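Local coordinates for ribonuclease mar1, putative (Trypanosoma cruzi, PDB 1YZV) that is of unknown function but belongs to the isochorismatase superfamily and probably acts as a hydrolase, at the interface of chains A and B. Numbering follows the deposited sequence. Chains: chain A/B, Hypothetical protein.

The interface of chains A and B. Residues chain A 142, 170-172, 204; chain B 121, 151-152, 155.
A:Thr172 of one isochorismatase-family chain meets the amino-terminal turns of helix 150-161 of the other, where B:Asp152 and B:Thr155 face it one turn apart, in a contact between two copies in the deposited assembly that may or may not form in solution. A:Thr172 directly follows strand 168-171, and its two branches divide the work. The hydroxyl OG1 donates a hydrogen bond to the carboxylate oxygen OD1 of B:Asp152 over 2.7 Å, reaching that oxygen on its anti side and 28° out of the carboxylate plane. The methyl CG2 instead lies against B:Thr155, 3.8 Å from its CB. With chi1 at 57°, OG1 sits between the backbone N and the carbonyl carbon of A:Thr172, while CG2 is anti to that carbonyl carbon, which lets the residue address both helix side chains at once. OG1 also binds a water that reaches the backbone O of B:Asp152, so the hydroxyl is tied to this aspartate both directly and through solvent.

B:Thr155 is likewise split. Its hydroxyl OG1 turns back along its own helix and donates to the carbonyl O of B:Gly151, 2.9 Å away, which fixes the rotation of the side chain. The methyl CG2, anti to the backbone N, is thereby directed at the end of strand 168-171 of chain A, 3.7 Å from CA of A:Ser171 and close to the carbonyl O of A:Ile170. The side chains of B:Thr155 and A:Ile170 stand nearly perpendicular, whereas A:Val142 runs past B:Thr155 in the opposite sense, its CG1 4.0 Å from CG2. A second water joins the backbone O atoms of A:Ile170 and B:Thr155.

Within chain B, CB of B:Asp152 lies over the centre of one face of the B:His121 ring, 3.5 Å above its plane. The side chain of A:Ile204, the carboxy-terminal residue, crosses that of B:Asp152 at a slant and sets its CD1 methyl 3.5 Å from OD1. O of its terminal carboxylate receives a weak hydrogen bond from the backbone N of B:Gly151, near the start of helix 150-161.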
loop_
_atom_site.group_PDB
_atom_site.type_symbol
_atom_site.label_atom_id
_atom_site.label_comp_id
_atom_site.label_asym_id
_atom_site.label_seq_id
_atom_site.Cartn_x
_atom_site.Cartn_y
_atom_site.Cartn_z
ATOM N N VAL A 142 -11.420 3.198 -10.198
ATOM C CA VAL A 142 -11.400 4.183 -9.115
ATOM C C VAL A 142 -11.846 5.588 -9.517
ATOM O O VAL A 142 -12.430 6.336 -8.696
ATOM C CB VAL A 142 -9.991 4.205 -8.385
ATOM C CG1 VAL A 142 -8.855 4.674 -9.268
ATOM C CG2 VAL A 142 -10.030 5.059 -7.079
ATOM N N ILE A 170 -7.639 -2.672 -8.290
ATOM C CA ILE A 170 -8.117 -1.321 -8.554
ATOM C C ILE A 170 -7.343 -0.775 -9.729
ATOM O O ILE A 170 -6.078 -0.772 -9.730
ATOM C CB ILE A 170 -7.879 -0.388 -7.343
ATOM C CG1 ILE A 170 -8.458 -1.013 -6.090
ATOM C CG2 ILE A 170 -8.402 1.013 -7.645
ATOM C CD1 ILE A 170 -9.815 -1.066 -6.097
ATOM N N SER A 171 -8.092 -0.246 -10.677
ATOM C CA SER A 171 -7.519 0.319 -11.902
ATOM C C SER A 171 -8.275 1.599 -12.257
ATOM O O SER A 171 -8.925 2.208 -11.391
ATOM C CB SER A 171 -7.560 -0.738 -13.030
ATOM O OG SER A 171 -6.747 -0.381 -14.135
ATOM N N THR A 172 -7.991 2.142 -13.435
ATOM C CA THR A 172 -8.720 3.330 -13.938
ATOM C C THR A 172 -9.407 2.968 -15.241
ATOM O O THR A 172 -8.942 2.098 -15.955
ATOM C CB THR A 172 -7.792 4.552 -14.143
ATOM O OG1 THR A 172 -6.737 4.199 -15.032
ATOM C CG2 THR A 172 -7.214 5.027 -12.821
ATOM N N ILE A 204 -7.891 14.135 -13.327
ATOM C CA ILE A 204 -7.354 13.018 -12.482
ATOM C C ILE A 204 -5.785 12.947 -12.488
ATOM O O ILE A 204 -5.186 12.498 -11.524
ATOM C CB ILE A 204 -8.016 11.562 -12.746
ATOM C CG1 ILE A 204 -7.588 10.899 -14.084
ATOM C CG2 ILE A 204 -9.539 11.583 -12.605
ATOM C CD1 ILE A 204 -7.738 9.317 -14.056
ATOM O OXT ILE A 204 -5.064 13.414 -13.379
ATOM N N HIS B 121 0.086 2.896 -17.252
ATOM C CA HIS B 121 -1.135 2.132 -17.096
ATOM C C HIS B 121 -1.522 1.344 -18.321
ATOM O O HIS B 121 -2.560 0.664 -18.341
ATOM C CB HIS B 121 -2.288 3.053 -16.681
ATOM C CG HIS B 121 -2.646 4.082 -17.704
ATOM N ND1 HIS B 121 -1.749 5.025 -18.146
ATOM C CD2 HIS B 121 -3.799 4.294 -18.400
ATOM C CE1 HIS B 121 -2.305 5.726 -19.120
ATOM N NE2 HIS B 121 -3.571 5.359 -19.236
ATOM N N GLY B 151 -3.318 10.420 -12.289
ATOM C CA GLY B 151 -4.194 9.412 -11.683
ATOM C C GLY B 151 -4.050 8.050 -12.344
ATOM O O GLY B 151 -4.024 7.023 -11.642
ATOM N N ASP B 152 -3.991 8.027 -13.687
ATOM C CA ASP B 152 -3.753 6.788 -14.415
ATOM C C ASP B 152 -2.406 6.159 -14.023
ATOM O O ASP B 152 -2.297 4.967 -13.795
ATOM C CB ASP B 152 -3.809 6.992 -15.939
ATOM C CG ASP B 152 -5.249 7.216 -16.451
ATOM O OD1 ASP B 152 -6.244 6.690 -15.850
ATOM O OD2 ASP B 152 -5.405 8.072 -17.343
ATOM N N THR B 155 -2.320 4.978 -9.954
ATOM C CA THR B 155 -3.146 3.777 -9.734
ATOM C C THR B 155 -2.512 2.520 -10.299
ATOM O O THR B 155 -2.425 1.495 -9.585
ATOM C CB THR B 155 -4.537 3.962 -10.320
ATOM O OG1 THR B 155 -5.131 5.103 -9.711
ATOM C CG2 THR B 155 -5.446 2.738 -10.060
HETATM O O HOH W 1 -4.454 3.147 -13.962
HETATM O O HOH W 2 -4.264 0.064 -7.924
#